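Local coordinates for chloromuconate cycloisomerase (Rhodococcus opacus, PDB 4M0X), which belongs to the enolase superfamily, pairing an N-terminal capping domain with a TIM-barrel-like domain that holds a manganese ion, at residues V13-R19 with G330-V336. Numbering follows the deposited sequence.
Sequences VDLPSRR and GLLIDEV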
# COMPACT_ATOMS: atom_id res chain seq x y z
N VAL A 13 -48.41 -2.46 13.54
CA VAL A 13 -49.03 -1.35 14.28
C VAL A 13 -48.77 0.01 13.62
O VAL A 13 -47.65 0.29 13.15
CB VAL A 13 -48.48 -1.29 15.71
CG1 VAL A 13 -49.09 -0.09 16.46
CG2 VAL A 13 -48.67 -2.60 16.42
N ASP A 14 -49.77 0.86 13.56
CA ASP A 14 -49.53 2.18 12.96
C ASP A 14 -49.71 3.17 14.07
O ASP A 14 -50.70 3.11 14.78
CB ASP A 14 -50.51 2.52 11.83
CG ASP A 14 -50.37 1.60 10.60
OD1 ASP A 14 -49.25 1.41 10.03
OD2 ASP A 14 -51.44 1.09 10.17
N LEU A 15 -48.76 4.07 14.23
CA LEU A 15 -48.80 5.00 15.35
C LEU A 15 -48.90 6.44 14.92
O LEU A 15 -48.06 6.93 14.15
CB LEU A 15 -47.58 4.80 16.27
CG LEU A 15 -47.60 3.48 17.05
CD1 LEU A 15 -46.39 3.39 17.96
CD2 LEU A 15 -48.89 3.33 17.86
N PRO A 16 -49.92 7.14 15.41
CA PRO A 16 -50.12 8.56 15.10
C PRO A 16 -48.89 9.39 15.49
O PRO A 16 -48.39 9.25 16.59
CB PRO A 16 -51.32 8.93 15.97
CG PRO A 16 -51.19 8.02 17.14
CD PRO A 16 -50.80 6.71 16.50
N SER A 17 -48.43 10.23 14.58
CA SER A 17 -47.19 10.98 14.77
C SER A 17 -47.38 12.49 14.70
O SER A 17 -48.05 12.98 13.80
CB SER A 17 -46.16 10.55 13.73
OG SER A 17 -45.31 11.63 13.46
N ARG A 18 -46.73 13.21 15.61
CA ARG A 18 -46.97 14.64 15.84
C ARG A 18 -46.74 15.56 14.63
O ARG A 18 -47.42 16.57 14.49
CB ARG A 18 -46.16 15.12 17.04
CG ARG A 18 -46.76 16.30 17.77
CD ARG A 18 -46.06 16.54 19.09
NE ARG A 18 -46.76 15.95 20.23
CZ ARG A 18 -46.52 14.74 20.73
NH1 ARG A 18 -45.60 13.96 20.19
NH2 ARG A 18 -47.21 14.31 21.79
N ARG A 19 -45.78 15.21 13.77
CA ARG A 19 -45.57 15.92 12.50
C ARG A 19 -45.02 14.97 11.43
O ARG A 19 -44.45 13.92 11.77
CB ARG A 19 -44.69 17.19 12.67
CG ARG A 19 -43.33 17.01 13.33
CD ARG A 19 -42.37 18.12 12.92
NE ARG A 19 -40.97 17.88 13.33
CZ ARG A 19 -40.15 16.97 12.79
NH1 ARG A 19 -40.56 16.15 11.83
NH2 ARG A 19 -38.91 16.85 13.26
N GLY A 330 -40.60 10.86 21.52
CA GLY A 330 -41.13 12.20 21.85
C GLY A 330 -42.13 12.78 20.85
O GLY A 330 -43.10 13.44 21.26
N LEU A 331 -41.89 12.50 19.56
CA LEU A 331 -42.78 12.83 18.45
C LEU A 331 -44.03 11.95 18.19
O LEU A 331 -44.84 12.29 17.32
CB LEU A 331 -41.97 12.89 17.15
CG LEU A 331 -41.21 14.19 16.90
CD1 LEU A 331 -40.57 14.11 15.53
CD2 LEU A 331 -42.10 15.44 17.04
N LEU A 332 -44.18 10.83 18.88
CA LEU A 332 -45.40 10.02 18.73
C LEU A 332 -46.49 10.56 19.66
O LEU A 332 -46.15 10.95 20.77
CB LEU A 332 -45.10 8.56 19.06
CG LEU A 332 -44.02 7.88 18.22
CD1 LEU A 332 -43.94 6.39 18.54
CD2 LEU A 332 -44.25 8.08 16.73
N ILE A 333 -47.76 10.63 19.22
CA ILE A 333 -48.84 11.03 20.14
C ILE A 333 -49.40 9.87 20.93
O ILE A 333 -49.98 10.08 21.98
CB ILE A 333 -49.98 11.91 19.55
CG1 ILE A 333 -50.59 11.30 18.31
CG2 ILE A 333 -49.49 13.31 19.23
CD1 ILE A 333 -50.25 12.07 17.04
N ASP A 334 -49.18 8.64 20.48
CA ASP A 334 -49.56 7.47 21.27
C ASP A 334 -48.71 6.25 20.90
O ASP A 334 -48.05 6.25 19.87
CB ASP A 334 -51.03 7.17 21.08
CG ASP A 334 -51.65 6.40 22.24
OD1 ASP A 334 -50.94 5.72 23.03
OD2 ASP A 334 -52.89 6.46 22.35
N GLU A 335 -48.74 5.22 21.74
CA GLU A 335 -47.78 4.11 21.69
C GLU A 335 -48.42 2.77 22.09
O GLU A 335 -49.59 2.74 22.41
CB GLU A 335 -46.57 4.41 22.57
CG GLU A 335 -45.89 5.73 22.23
CD GLU A 335 -44.35 5.70 22.36
OE1 GLU A 335 -43.73 4.62 22.03
OE2 GLU A 335 -43.79 6.77 22.77
N VAL A 336 -47.68 1.67 22.02
CA VAL A 336 -48.22 0.41 22.57
C VAL A 336 -47.62 0.06 23.94
O VAL A 336 -47.77 -1.04 24.43
CB VAL A 336 -48.22 -0.79 21.57
CG1 VAL A 336 -48.97 -0.42 20.30
CG2 VAL A 336 -46.82 -1.28 21.24
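Two domains can be joined by very little regular structure, as this antiparallel beta bridge in an enolase-superfamily fold illustrates. The end of strand 5-17, from the N-terminal domain, meets the loop that follows strand 323-324, the last parallel strand of the barrel domain. Only S17 and L332 are bridged. They form a non-hydrogen-bonded pair, their CA atoms 4.5 Å apart, and the flanking residues supply the bonds: I333 N donates to P16 O at 3.0 Å and R18 N to L331 O at 2.7 Å.

Side chains extend this short register. R18, which buries the most surface, reaches back along the loop as the chain turns its corner. Its NH1 makes a weak hydrogen bond to L332 O (3.1 Å), while one face of the guanidinium is covered by I333, with CG2 3.6 Å from NH2. I333 therefore serves two partners, since its CG1 also packs 3.4 Å from P16 CB. L331 does likewise: its CD2 lies 4.1 Å from R18 CB, and its CD1 sits over a face of the R19 guanidinium. R19 is held in turn by a salt bridge to E152, and both L331 and R19 touch W139 of strand 134-141, placing this end of the contact against the barrel.

Toward the other end the backbones diverge and apolar side chains span the gap. V13 and L15 point at the loop, and helix 362-368 packs against both. L15 CD1 meets L332 CD1 at 3.9 Å, and where the CA atoms of V13 and V336 stand 8.5 Å apart, their CG1 methyls still close to 3.9 Å.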